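Local coordinates for protein cytosine deaminase (Klebsiella pneumoniae, PDB 4R85) that deaminates 5-methylcytosine and probably cytosine, probably using an iron(II) centre in an amidohydrolase-fold barrel to replace the ring's exocyclic amino group by hydrolysis, at residues A[248-253]-A[290-295]; A[212-217]-A[285-290]; A[163-168]-A[196-201]; A[190-195]-A[221-226]. All blocks are in the same frame, centred on the assembly; numbering follows the deposited sequence.

Contact 1 of 4, residues A[248-253]-A[290-295]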
loop_
_atom_site.group_PDB
_atom_site.type_symbol
_atom_site.label_atom_id
_atom_site.label_comp_id
_atom_site.label_asym_id
_atom_site.label_seq_id
_atom_site.Cartn_x
_atom_site.Cartn_y
_atom_site.Cartn_z
ATOM N N TYR A 248 -16.361 15.304 8.939
ATOM C CA TYR A 248 -17.592 15.813 9.563
ATOM C C TYR A 248 -17.369 16.319 10.978
ATOM O O TYR A 248 -16.499 15.837 11.711
ATOM C CB TYR A 248 -18.714 14.757 9.629
ATOM C CG TYR A 248 -19.488 14.543 8.350
ATOM C CD1 TYR A 248 -19.385 15.440 7.286
ATOM C CD2 TYR A 248 -20.326 13.442 8.204
ATOM C CE1 TYR A 248 -20.091 15.230 6.114
ATOM C CE2 TYR A 248 -21.037 13.225 7.036
ATOM C CZ TYR A 248 -20.912 14.121 5.995
ATOM O OH TYR A 248 -21.619 13.901 4.832
ATOM N N ASP A 249 -18.179 17.292 11.360
ATOM C CA ASP A 249 -18.321 17.621 12.761
ATOM C C ASP A 249 -18.668 16.326 13.503
ATOM O O ASP A 249 -19.490 15.538 13.040
ATOM C CB ASP A 249 -19.442 18.633 12.950
ATOM C CG ASP A 249 -19.697 18.930 14.410
ATOM O OD1 ASP A 249 -19.020 19.833 14.952
ATOM O OD2 ASP A 249 -20.557 18.248 15.017
ATOM N N ASN A 250 -18.026 16.101 14.636
ATOM C CA ASN A 250 -18.197 14.845 15.358
ATOM C C ASN A 250 -19.544 14.650 16.031
ATOM O O ASN A 250 -20.027 13.519 16.103
ATOM C CB ASN A 250 -17.061 14.641 16.353
ATOM C CG ASN A 250 -15.745 14.449 15.662
ATOM O OD1 ASN A 250 -15.680 13.832 14.597
ATOM N ND2 ASN A 250 -14.687 14.999 16.238
ATOM N N ALA A 251 -20.146 15.733 16.524
ATOM C CA ALA A 251 -21.473 15.649 17.135
ATOM C C ALA A 251 -22.519 15.308 16.073
ATOM O O ALA A 251 -23.382 14.435 16.276
ATOM C CB ALA A 251 -21.825 16.954 17.845
ATOM N N TYR A 252 -22.428 15.980 14.931
ATOM C CA TYR A 252 -23.274 15.644 13.792
ATOM C C TYR A 252 -23.071 14.200 13.370
ATOM O O TYR A 252 -24.035 13.485 13.116
ATOM C CB TYR A 252 -22.975 16.556 12.599
ATOM C CG TYR A 252 -23.668 16.097 11.331
ATOM C CD1 TYR A 252 -25.064 16.112 11.227
ATOM C CD2 TYR A 252 -22.936 15.630 10.256
ATOM C CE1 TYR A 252 -25.701 15.684 10.065
ATOM C CE2 TYR A 252 -23.562 15.209 9.083
ATOM C CZ TYR A 252 -24.933 15.241 8.996
ATOM O OH TYR A 252 -25.524 14.813 7.833
ATOM N N CYS A 253 -21.815 13.767 13.278
ATOM C CA CYS A 253 -21.554 12.424 12.768
ATOM C C CYS A 253 -22.119 11.351 13.696
ATOM O O CYS A 253 -22.636 10.332 13.232
ATOM C CB CYS A 253 -20.071 12.190 12.514
ATOM S SG CYS A 253 -19.759 10.812 11.389
ATOM N N VAL A 290 -10.401 9.968 4.097
ATOM C CA VAL A 290 -11.098 8.713 3.877
ATOM C C VAL A 290 -12.263 8.628 4.864
ATOM O O VAL A 290 -12.187 9.172 5.958
ATOM C CB VAL A 290 -10.116 7.525 4.044
ATOM C CG1 VAL A 290 -10.828 6.191 3.997
ATOM C CG2 VAL A 290 -9.036 7.599 2.964
ATOM N N THR A 291 -13.352 7.989 4.455
ATOM C CA THR A 291 -14.523 7.834 5.317
ATOM C C THR A 291 -14.198 7.036 6.604
ATOM O O THR A 291 -13.091 6.489 6.764
ATOM C CB THR A 291 -15.696 7.189 4.527
ATOM O OG1 THR A 291 -16.917 7.336 5.258
ATOM C CG2 THR A 291 -15.429 5.710 4.241
ATOM N N ARG A 292 -15.154 6.970 7.527
ATOM C CA ARG A 292 -14.871 6.390 8.848
ATOM C C ARG A 292 -15.147 4.891 8.841
ATOM O O ARG A 292 -16.069 4.416 9.498
ATOM C CB ARG A 292 -15.706 7.081 9.923
ATOM C CG ARG A 292 -15.564 8.600 9.927
ATOM C CD ARG A 292 -16.228 9.198 11.170
ATOM N NE ARG A 292 -16.203 10.660 11.117
ATOM C CZ ARG A 292 -16.469 11.467 12.136
ATOM N NH1 ARG A 292 -16.429 12.780 11.961
ATOM N NH2 ARG A 292 -16.781 10.973 13.325
ATOM N N VAL A 293 -14.330 4.161 8.090
ATOM C CA VAL A 293 -14.543 2.740 7.837
ATOM C C VAL A 293 -14.586 1.904 9.118
ATOM O O VAL A 293 -15.485 1.078 9.300
ATOM C CB VAL A 293 -13.436 2.176 6.916
ATOM C CG1 VAL A 293 -13.576 0.659 6.775
ATOM C CG2 VAL A 293 -13.468 2.869 5.538
ATOM N N ALA A 294 -13.613 2.097 9.997
ATOM C CA ALA A 294 -13.566 1.288 11.215
ATOM C C ALA A 294 -14.806 1.537 12.078
ATOM O O ALA A 294 -15.388 0.614 12.653
ATOM C CB ALA A 294 -12.297 1.575 12.000
ATOM N N GLU A 295 -15.210 2.797 12.140
ATOM C CA GLU A 295 -16.337 3.220 12.955
ATOM C C GLU A 295 -17.683 2.708 12.389
ATOM O O GLU A 295 -18.558 2.255 13.144
ATOM C CB GLU A 295 -16.317 4.749 13.098
ATOM C CG GLU A 295 -15.129 5.304 13.927
ATOM C CD GLU A 295 -13.755 5.233 13.222
ATOM O OE1 GLU A 295 -13.693 5.105 11.975
ATOM O OE2 GLU A 295 -12.720 5.322 13.932
HETATM O O HOH W 1 -18.214 11.405 16.065
#
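Asn250 and Arg292 meet with their flat ends steeply turned against each other, the amide and guanidinium planes standing 74° apart. Asn250 OD1 accepts from Arg292 NH1 at 2.9 Å. The donor comes in almost in line with the C=O bond, but OD1 lies tilted out of the guanidinium plane and the bond is bent at the hydrogen (135°). A weak second bond from Arg292 NH2 reaches the same oxygen at 3.3 Å. Cys253 approaches over a face instead: its SG, anti to the backbone N, lies above the centre of the guanidinium, 3.4 Å from Arg292 CZ. The arginine chain, extended from CG to NE, carries the guanidinium across to segment 248-253. The two segments lead into neighbouring outer helices of the amidohydrolase TIM barrel, 250-263 and 293-298, and Arg292 is the N-cap residue of the second. Asp249 caps the first, its OD2 taking a nearly straight bond from Tyr252 N at 2.9 Å. Tyr248 contributes main chain, its O lying 3.1 Å from Arg292 NH1, while its phenol OH bonds to Ser218. A water at the guanidinium edge donates to Asn250 O and accepts weakly from Arg292 NH2. Arg292 NE is held by Met245 O. Trp284 of the second subunit makes a cation-pi contact with Arg292, and Ser283 of that subunit bonds Asn250 ND2.

Contact 2 of 4, residues A[212-217]-A[285-290]. With 17E (5-methylcytosine), chain G.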
loop_
_atom_site.group_PDB
_atom_site.type_symbol
_atom_site.label_atom_id
_atom_site.label_comp_id
_atom_site.label_asym_id
_atom_site.label_seq_id
_atom_site.Cartn_x
_atom_site.Cartn_y
_atom_site.Cartn_z
ATOM N N GLU A 212 -17.764 12.953 -2.283
ATOM C CA GLU A 212 -16.355 12.712 -2.588
ATOM C C GLU A 212 -15.607 14.033 -2.600
ATOM O O GLU A 212 -15.126 14.495 -3.638
ATOM C CB GLU A 212 -16.189 11.959 -3.920
ATOM C CG GLU A 212 -14.756 11.415 -4.116
ATOM C CD GLU A 212 -14.525 10.691 -5.437
ATOM O OE1 GLU A 212 -13.424 10.116 -5.599
ATOM O OE2 GLU A 212 -15.419 10.696 -6.312
ATOM N N ILE A 213 -15.537 14.664 -1.437
ATOM C CA ILE A 213 -14.988 16.009 -1.328
ATOM C C ILE A 213 -14.652 16.216 0.138
ATOM O O ILE A 213 -15.220 15.541 0.993
ATOM C CB ILE A 213 -16.008 17.060 -1.841
ATOM C CG1 ILE A 213 -15.374 18.448 -1.967
ATOM C CG2 ILE A 213 -17.251 17.094 -0.963
ATOM C CD1 ILE A 213 -16.300 19.468 -2.647
ATOM N N ASP A 214 -13.718 17.114 0.441
ATOM C CA ASP A 214 -13.278 17.285 1.827
ATOM C C ASP A 214 -14.092 18.327 2.606
ATOM O O ASP A 214 -13.776 18.628 3.753
ATOM C CB ASP A 214 -11.779 17.601 1.898
ATOM C CG ASP A 214 -10.900 16.394 1.560
ATOM O OD1 ASP A 214 -9.878 16.584 0.863
ATOM O OD2 ASP A 214 -11.218 15.259 2.002
ATOM N N ASP A 215 -15.144 18.850 1.983
ATOM C CA ASP A 215 -16.004 19.868 2.585
ATOM C C ASP A 215 -16.880 19.265 3.692
ATOM O O ASP A 215 -17.752 18.456 3.399
ATOM C CB ASP A 215 -16.891 20.460 1.481
ATOM C CG ASP A 215 -17.804 21.574 1.974
ATOM O OD1 ASP A 215 -18.650 22.029 1.173
ATOM O OD2 ASP A 215 -17.694 21.999 3.142
ATOM N N PRO A 216 -16.668 19.686 4.956
ATOM C CA PRO A 216 -17.460 19.182 6.093
ATOM C C PRO A 216 -18.954 19.465 5.938
ATOM O O PRO A 216 -19.760 18.864 6.646
ATOM C CB PRO A 216 -16.917 19.980 7.290
ATOM C CG PRO A 216 -15.560 20.408 6.883
ATOM C CD PRO A 216 -15.628 20.637 5.396
ATOM N N GLN A 217 -19.329 20.366 5.033
ATOM C CA GLN A 217 -20.753 20.620 4.833
ATOM C C GLN A 217 -21.360 19.840 3.663
ATOM O O GLN A 217 -22.528 20.020 3.331
ATOM C CB GLN A 217 -21.047 22.119 4.743
ATOM C CG GLN A 217 -20.593 22.877 5.995
ATOM C CD GLN A 217 -20.953 22.174 7.319
ATOM O OE1 GLN A 217 -22.072 21.673 7.514
ATOM N NE2 GLN A 217 -19.998 22.162 8.243
ATOM N N PRO A 285 -1.368 20.553 8.852
ATOM C CA PRO A 285 -1.401 19.109 8.560
ATOM C C PRO A 285 -2.364 18.753 7.432
ATOM O O PRO A 285 -3.287 19.506 7.129
ATOM C CB PRO A 285 -1.878 18.482 9.879
ATOM C CG PRO A 285 -2.509 19.608 10.649
ATOM C CD PRO A 285 -1.767 20.844 10.241
ATOM N N LYS A 286 -2.119 17.619 6.800
ATOM C CA LYS A 286 -2.878 17.220 5.629
ATOM C C LYS A 286 -3.791 16.069 6.003
ATOM O O LYS A 286 -3.314 15.021 6.452
ATOM C CB LYS A 286 -1.924 16.788 4.519
ATOM C CG LYS A 286 -2.559 16.715 3.161
ATOM C CD LYS A 286 -1.496 16.575 2.077
ATOM C CE LYS A 286 -0.414 17.648 2.187
ATOM N NZ LYS A 286 -0.869 18.998 1.743
ATOM N N ARG A 287 -5.098 16.253 5.816
ATOM C CA ARG A 287 -6.059 15.213 6.196
ATOM C C ARG A 287 -5.969 13.972 5.301
ATOM O O ARG A 287 -5.600 14.052 4.127
ATOM C CB ARG A 287 -7.501 15.758 6.225
ATOM C CG ARG A 287 -8.210 15.844 4.847
ATOM C CD ARG A 287 -9.492 16.689 4.963
ATOM N NE ARG A 287 -9.150 18.072 5.322
ATOM C CZ ARG A 287 -9.980 18.934 5.905
ATOM N NH1 ARG A 287 -11.222 18.575 6.206
ATOM N NH2 ARG A 287 -9.560 20.165 6.189
ATOM N N ARG A 288 -6.319 12.818 5.860
ATOM C CA ARG A 288 -6.338 11.586 5.087
ATOM C C ARG A 288 -7.454 11.609 4.060
ATOM O O ARG A 288 -7.271 11.139 2.935
ATOM C CB ARG A 288 -6.516 10.379 6.018
ATOM C CG ARG A 288 -5.299 10.163 6.912
ATOM C CD ARG A 288 -5.556 9.258 8.157
ATOM N NE ARG A 288 -4.329 9.284 8.945
ATOM C CZ ARG A 288 -3.658 8.219 9.364
ATOM N NH1 ARG A 288 -4.124 6.992 9.151
ATOM N NH2 ARG A 288 -2.524 8.403 10.022
ATOM N N GLY A 289 -8.623 12.102 4.478
ATOM C CA GLY A 289 -9.767 12.258 3.592
ATOM C C GLY A 289 -10.538 10.996 3.261
ATOM O O GLY A 289 -11.257 10.948 2.263
ATOM N N VAL A 290 -10.401 9.968 4.097
ATOM C CA VAL A 290 -11.098 8.713 3.877
ATOM C C VAL A 290 -12.263 8.628 4.864
ATOM O O VAL A 290 -12.187 9.172 5.958
ATOM C CB VAL A 290 -10.116 7.525 4.044
ATOM C CG1 VAL A 290 -10.828 6.191 3.997
ATOM C CG2 VAL A 290 -9.036 7.599 2.964
HETATM N N1 17E G . -15.307 10.180 -11.260
HETATM C C2 17E G . -15.579 10.586 -10.020
HETATM O O2 17E G . -16.537 11.548 -9.821
HETATM N N3 17E G . -14.944 10.076 -8.960
HETATM C C4 17E G . -13.999 9.135 -9.122
HETATM N N4 17E G . -13.326 8.598 -7.983
HETATM C C5 17E G . -13.681 8.677 -10.402
HETATM C C6 17E G . -14.372 9.233 -11.475
HETATM C CM5 17E G . -12.635 7.627 -10.600
#
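Glu212 OE1 accepts a hydrogen bond from N4, the exocyclic amino group of 5-methylcytosine, at 2.8 Å and 154° at the hydrogen. Glu212 OE2 lies equally close to the ring, 2.8 Å from N3, so the carboxylate faces that edge of the base with both oxygens. CG stands anti to the backbone N (chi1 -167°) and the chain stays extended beyond it, carrying the carboxylate into the pocket, where Gln151 and Asp308 also bond the ligand. Glu212 lies in the loop after barrel strand 205-209; the loop 285-290 follows strand 266-269 and helix 271-277 in the same TIM barrel. The loops meet two residues on, at Asp214. Its side chain and that of Arg287 run past each other in opposite directions, the carboxylate and guanidinium planes 31° apart, with Asp214 CG 3.7 Å from Arg287 CD. The charged ends do not pair: Asp214 OD1 accepts from Gly279 N, and Arg287 NE forms a salt bridge with Asp282. Asp214 OD2 also approaches the CA of Gly289 at 3.7 Å, where the lack of a side chain lets the carboxylate come this near. Just beyond, Asp215 OD2 accepts from Gln217 N at 3.0 Å, an Asx turn. Arg287 O bonds Arg288 NE of the second subunit.

Contact 3 of 4, residues A[163-168]-A[196-201]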
loop_
_atom_site.group_PDB
_atom_site.type_symbol
_atom_site.label_atom_id
_atom_site.label_comp_id
_atom_site.label_asym_id
_atom_site.label_seq_id
_atom_site.Cartn_x
_atom_site.Cartn_y
_atom_site.Cartn_z
ATOM N N LEU A 163 -30.937 11.157 -19.919
ATOM C CA LEU A 163 -29.806 10.253 -20.102
ATOM C C LEU A 163 -29.786 9.153 -19.042
ATOM O O LEU A 163 -29.529 7.992 -19.354
ATOM C CB LEU A 163 -28.492 11.029 -20.082
ATOM C CG LEU A 163 -28.299 11.874 -21.348
ATOM C CD1 LEU A 163 -27.190 12.906 -21.125
ATOM C CD2 LEU A 163 -27.975 10.960 -22.522
ATOM N N MET A 164 -30.061 9.522 -17.800
ATOM C CA MET A 164 -30.148 8.533 -16.712
ATOM C C MET A 164 -31.250 7.520 -17.005
ATOM O O MET A 164 -31.057 6.316 -16.862
ATOM C CB MET A 164 -30.424 9.219 -15.378
ATOM C CG MET A 164 -29.213 9.946 -14.794
ATOM S SD MET A 164 -27.931 8.784 -14.286
ATOM C CE MET A 164 -28.693 8.055 -12.811
ATOM N N THR A 165 -32.402 8.023 -17.432
ATOM C CA THR A 165 -33.560 7.176 -17.722
ATOM C C THR A 165 -33.255 6.257 -18.895
ATOM O O THR A 165 -33.539 5.060 -18.849
ATOM C CB THR A 165 -34.799 8.043 -18.025
ATOM O OG1 THR A 165 -35.063 8.896 -16.903
ATOM C CG2 THR A 165 -36.030 7.186 -18.322
ATOM N N ARG A 166 -32.667 6.818 -19.948
ATOM C CA ARG A 166 -32.322 6.036 -21.135
ATOM C C ARG A 166 -31.323 4.938 -20.777
ATOM O O ARG A 166 -31.453 3.805 -21.227
ATOM C CB ARG A 166 -31.751 6.950 -22.227
ATOM C CG ARG A 166 -31.344 6.225 -23.494
ATOM C CD ARG A 166 -32.558 5.675 -24.243
ATOM N NE ARG A 166 -32.148 4.672 -25.216
ATOM C CZ ARG A 166 -32.733 3.489 -25.355
ATOM N NH1 ARG A 166 -33.778 3.164 -24.598
ATOM N NH2 ARG A 166 -32.282 2.637 -26.266
ATOM N N ALA A 167 -30.333 5.274 -19.952
ATOM C CA ALA A 167 -29.324 4.301 -19.528
ATOM C C ALA A 167 -29.947 3.122 -18.784
ATOM O O ALA A 167 -29.565 1.965 -18.983
ATOM C CB ALA A 167 -28.276 4.979 -18.644
ATOM N N ILE A 168 -30.891 3.431 -17.905
ATOM C CA ILE A 168 -31.624 2.404 -17.175
ATOM C C ILE A 168 -32.458 1.555 -18.131
ATOM O O ILE A 168 -32.459 0.325 -18.046
ATOM C CB ILE A 168 -32.498 3.030 -16.066
ATOM C CG1 ILE A 168 -31.600 3.600 -14.962
ATOM C CG2 ILE A 168 -33.501 2.017 -15.513
ATOM C CD1 ILE A 168 -30.605 2.599 -14.403
ATOM N N MET A 196 -33.531 8.179 -6.725
ATOM C CA MET A 196 -34.260 7.200 -5.923
ATOM C C MET A 196 -35.619 6.866 -6.547
ATOM O O MET A 196 -36.018 5.704 -6.578
ATOM C CB MET A 196 -34.404 7.671 -4.467
ATOM C CG MET A 196 -33.079 7.741 -3.715
ATOM S SD MET A 196 -32.249 6.140 -3.491
ATOM C CE MET A 196 -33.168 5.471 -2.089
ATOM N N ASP A 197 -36.318 7.877 -7.066
ATOM C CA ASP A 197 -37.569 7.639 -7.789
ATOM C C ASP A 197 -37.330 6.754 -9.010
ATOM O O ASP A 197 -38.106 5.832 -9.282
ATOM C CB ASP A 197 -38.205 8.958 -8.254
ATOM C CG ASP A 197 -38.830 9.751 -7.113
ATOM O OD1 ASP A 197 -39.039 9.174 -6.022
ATOM O OD2 ASP A 197 -39.127 10.948 -7.317
ATOM N N LEU A 198 -36.278 7.074 -9.765
ATOM C CA LEU A 198 -35.876 6.281 -10.924
ATOM C C LEU A 198 -35.638 4.812 -10.547
ATOM O O LEU A 198 -36.200 3.911 -11.159
ATOM C CB LEU A 198 -34.607 6.877 -11.553
ATOM C CG LEU A 198 -34.126 6.283 -12.881
ATOM C CD1 LEU A 198 -35.171 6.458 -13.979
ATOM C CD2 LEU A 198 -32.770 6.910 -13.287
ATOM N N ALA A 199 -34.805 4.574 -9.542
ATOM C CA ALA A 199 -34.525 3.209 -9.090
ATOM C C ALA A 199 -35.788 2.472 -8.666
ATOM O O ALA A 199 -35.951 1.289 -8.970
ATOM C CB ALA A 199 -33.531 3.217 -7.962
ATOM N N GLN A 200 -36.686 3.164 -7.971
ATOM C CA GLN A 200 -37.932 2.518 -7.538
ATOM C C GLN A 200 -38.857 2.208 -8.695
ATOM O O GLN A 200 -39.497 1.158 -8.725
ATOM C CB GLN A 200 -38.687 3.376 -6.522
ATOM C CG GLN A 200 -38.248 3.161 -5.107
ATOM C CD GLN A 200 -39.285 3.617 -4.099
ATOM O OE1 GLN A 200 -39.629 4.798 -4.029
ATOM N NE2 GLN A 200 -39.787 2.682 -3.311
ATOM N N ARG A 201 -38.946 3.131 -9.647
ATOM C CA ARG A 201 -39.840 2.943 -10.778
ATOM C C ARG A 201 -39.413 1.771 -11.669
ATOM O O ARG A 201 -40.255 1.063 -12.215
ATOM C CB ARG A 201 -39.974 4.231 -11.589
ATOM C CG ARG A 201 -40.825 4.059 -12.828
ATOM C CD ARG A 201 -41.718 5.251 -13.058
ATOM N NE ARG A 201 -42.655 5.014 -14.152
ATOM C CZ ARG A 201 -43.391 5.967 -14.713
ATOM N NH1 ARG A 201 -43.290 7.217 -14.281
ATOM N NH2 ARG A 201 -44.220 5.674 -15.707
#
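Leu198 points from helix 185-202 at helix 160-170, and its two methyl groups carry the contact between these consecutive outer helices of the TIM barrel. Strand 174-175 lies between them in sequence, giving the alternating beta-alpha order of the amidohydrolase fold. The short segments run nearly in the same direction, 24° apart, with axes 11.0 Å from each other, a spacing bridged by Leu198 together with Met164, Thr165 and Ile168. Leu198 sets its CG anti to the backbone N (chi1 -173°), which directs the branch to the other helix, and with chi2 near 60° the methyls fork to different neighbours. CD2 is lodged between residues one helical turn apart: it lies 3.9 Å from Met164 CB and as far from Ile168 CG1. Ile168 holds CG1 beside its backbone N, and its side chain slides past that of Leu198 in the opposite direction. Met164 meets the leucine chiefly with CB; the chain beyond bends at both chi2 and chi3. Phe194 and Val175 also pack on Met164. The contact surface is hydrocarbon apart from one hydroxyl. Thr165 crosses Leu198 at a slant, and its OG1 is turned back beside its own backbone N, where it is hydrogen-bonded to Arg161 O one turn earlier. That bond supplies the oxygen with a polar partner inside its own helix. Thr165 OG1 also rests against a methyl group, Leu198 CD1, at 3.8 Å.

Contact 4 of 4, residues A[190-195]-A[221-226]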
loop_
_atom_site.group_PDB
_atom_site.type_symbol
_atom_site.label_atom_id
_atom_site.label_comp_id
_atom_site.label_asym_id
_atom_site.label_seq_id
_atom_site.Cartn_x
_atom_site.Cartn_y
_atom_site.Cartn_z
ATOM N N SER A 190 -32.307 17.573 -4.989
ATOM C CA SER A 190 -33.280 17.135 -5.984
ATOM C C SER A 190 -32.730 15.973 -6.808
ATOM O O SER A 190 -33.491 15.090 -7.219
ATOM C CB SER A 190 -33.741 18.284 -6.885
ATOM O OG SER A 190 -32.694 18.718 -7.737
ATOM N N SER A 191 -31.414 15.953 -7.033
ATOM C CA SER A 191 -30.826 14.838 -7.784
ATOM C C SER A 191 -31.026 13.510 -7.045
ATOM O O SER A 191 -31.302 12.478 -7.666
ATOM C CB SER A 191 -29.345 15.078 -8.112
ATOM O OG SER A 191 -28.500 14.881 -6.987
ATOM N N VAL A 192 -30.896 13.535 -5.721
ATOM C CA VAL A 192 -31.078 12.304 -4.948
ATOM C C VAL A 192 -32.539 11.857 -4.996
ATOM O O VAL A 192 -32.820 10.662 -5.157
ATOM C CB VAL A 192 -30.577 12.441 -3.493
ATOM C CG1 VAL A 192 -30.937 11.194 -2.680
ATOM C CG2 VAL A 192 -29.059 12.698 -3.467
ATOM N N MET A 193 -33.468 12.805 -4.888
ATOM C CA MET A 193 -34.893 12.463 -4.988
ATOM C C MET A 193 -35.211 11.832 -6.341
ATOM O O MET A 193 -35.901 10.807 -6.413
ATOM C CB MET A 193 -35.777 13.690 -4.757
ATOM C CG MET A 193 -35.543 14.377 -3.421
ATOM S SD MET A 193 -35.803 13.245 -2.013
ATOM C CE MET A 193 -35.487 14.362 -0.640
ATOM N N PHE A 194 -34.687 12.434 -7.410
ATOM C CA PHE A 194 -34.861 11.893 -8.751
ATOM C C PHE A 194 -34.313 10.471 -8.905
ATOM O O PHE A 194 -34.988 9.599 -9.444
ATOM C CB PHE A 194 -34.215 12.796 -9.819
ATOM C CG PHE A 194 -34.130 12.139 -11.167
ATOM C CD1 PHE A 194 -35.251 12.078 -11.994
ATOM C CD2 PHE A 194 -32.955 11.527 -11.588
ATOM C CE1 PHE A 194 -35.190 11.446 -13.236
ATOM C CE2 PHE A 194 -32.885 10.896 -12.839
ATOM C CZ PHE A 194 -34.004 10.858 -13.657
ATOM N N LEU A 195 -33.078 10.252 -8.474
ATOM C CA LEU A 195 -32.425 8.980 -8.738
ATOM C C LEU A 195 -33.084 7.860 -7.932
ATOM O O LEU A 195 -33.199 6.734 -8.406
ATOM C CB LEU A 195 -30.911 9.044 -8.489
ATOM C CG LEU A 195 -30.311 9.073 -7.078
ATOM C CD1 LEU A 195 -30.100 7.664 -6.480
ATOM C CD2 LEU A 195 -28.986 9.839 -7.104
ATOM N N LEU A 221 -25.173 12.433 2.024
ATOM C CA LEU A 221 -25.345 11.114 2.617
ATOM C C LEU A 221 -26.637 11.018 3.439
ATOM O O LEU A 221 -27.365 10.028 3.326
ATOM C CB LEU A 221 -24.132 10.762 3.492
ATOM C CG LEU A 221 -24.258 9.416 4.209
ATOM C CD1 LEU A 221 -24.431 8.278 3.196
ATOM C CD2 LEU A 221 -23.017 9.183 5.069
ATOM N N GLU A 222 -26.934 12.035 4.251
ATOM C CA GLU A 222 -28.166 12.006 5.058
ATOM C C GLU A 222 -29.419 11.950 4.185
ATOM O O GLU A 222 -30.396 11.306 4.543
ATOM C CB GLU A 222 -28.252 13.186 6.036
ATOM C CG GLU A 222 -28.462 14.562 5.368
ATOM C CD GLU A 222 -28.567 15.714 6.368
ATOM O OE1 GLU A 222 -29.270 16.712 6.066
ATOM O OE2 GLU A 222 -27.927 15.633 7.442
ATOM N N VAL A 223 -29.391 12.627 3.039
ATOM C CA VAL A 223 -30.552 12.628 2.151
ATOM C C VAL A 223 -30.744 11.247 1.541
ATOM O O VAL A 223 -31.856 10.731 1.475
ATOM C CB VAL A 223 -30.405 13.670 1.018
ATOM C CG1 VAL A 223 -31.664 13.686 0.150
ATOM C CG2 VAL A 223 -30.148 15.037 1.611
ATOM N N LEU A 224 -29.644 10.647 1.104
ATOM C CA LEU A 224 -29.685 9.326 0.502
ATOM C C LEU A 224 -30.151 8.263 1.509
ATOM O O LEU A 224 -31.019 7.434 1.202
ATOM C CB LEU A 224 -28.295 8.969 -0.044
ATOM C CG LEU A 224 -28.133 7.566 -0.640
ATOM C CD1 LEU A 224 -28.991 7.418 -1.882
ATOM C CD2 LEU A 224 -26.674 7.262 -0.961
ATOM N N ALA A 225 -29.575 8.290 2.702
ATOM C CA ALA A 225 -29.912 7.292 3.723
ATOM C C ALA A 225 -31.369 7.441 4.148
ATOM O O ALA A 225 -32.072 6.442 4.346
ATOM C CB ALA A 225 -28.970 7.411 4.930
ATOM N N GLU A 226 -31.839 8.680 4.277
ATOM C CA GLU A 226 -33.241 8.867 4.655
ATOM C C GLU A 226 -34.214 8.379 3.574
ATOM O O GLU A 226 -35.226 7.758 3.885
ATOM C CB GLU A 226 -33.531 10.313 5.083
ATOM C CG GLU A 226 -35.014 10.632 5.382
ATOM C CD GLU A 226 -35.607 9.892 6.595
ATOM O OE1 GLU A 226 -34.913 9.083 7.246
ATOM O OE2 GLU A 226 -36.794 10.134 6.900
#
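Val192 leads from segment 190-195 of helix 185-202 to segment 221-226 of helix 220-231, and its closest contacts across the gap are with carbon. Its CB points at the other helix and already lies 4.0 Å from Val223 CG1. One bond further, CG1 meets that same methyl at 3.8 Å, the two valine side chains crossing at a slant. CG1, anti to the backbone N (chi1 173°), also reaches past Val223 to the main chain, 3.9 Å from Leu224 CA, and more loosely to Leu224 CD1 at 4.3 Å. Val223 CG1 is touched from a second direction by Met193, whose chain bends at chi2 and brings CE to 4.0 Å, nearly at a right angle to the valine. These are successive outer helices of the TIM barrel, linked in the chain by strand 205-209; the axes of the two short segments approach to 9.7 Å, 24° from parallel. On the inner side, Leu195 and Leu224 both pack on Val208 of that strand. With apolar groups meeting at the interface and no hydrogen bond between the two segments, these are held together by shape and van der Waals contact rather than by directional bonds.

Contacts 3 and 4 are neighbours on the barrel's outer layer, 13 Å apart between centres, and share helix 185-202: Phe194 packs on Met164 and Thr165, while Met196 SD touches Leu224 CD1 at 3.9 Å. Helix 220-231 then passes the chain of contacts to contact 1, where Glu222 OE2 lies 2.6 Å from Tyr252 OH, a probable hydrogen bond. Contacts 1 and 2 share Val290, touch through Tyr248 and Pro216, and both reach the second subunit. Only contact 2 contacts the ligand, through Glu212; contact 3 stays back, with the Met164 side chain about 13 Å from 5-methylcytosine, and the Leu224 side chain of contact 4 is about 13 Å from the iron(II) ion.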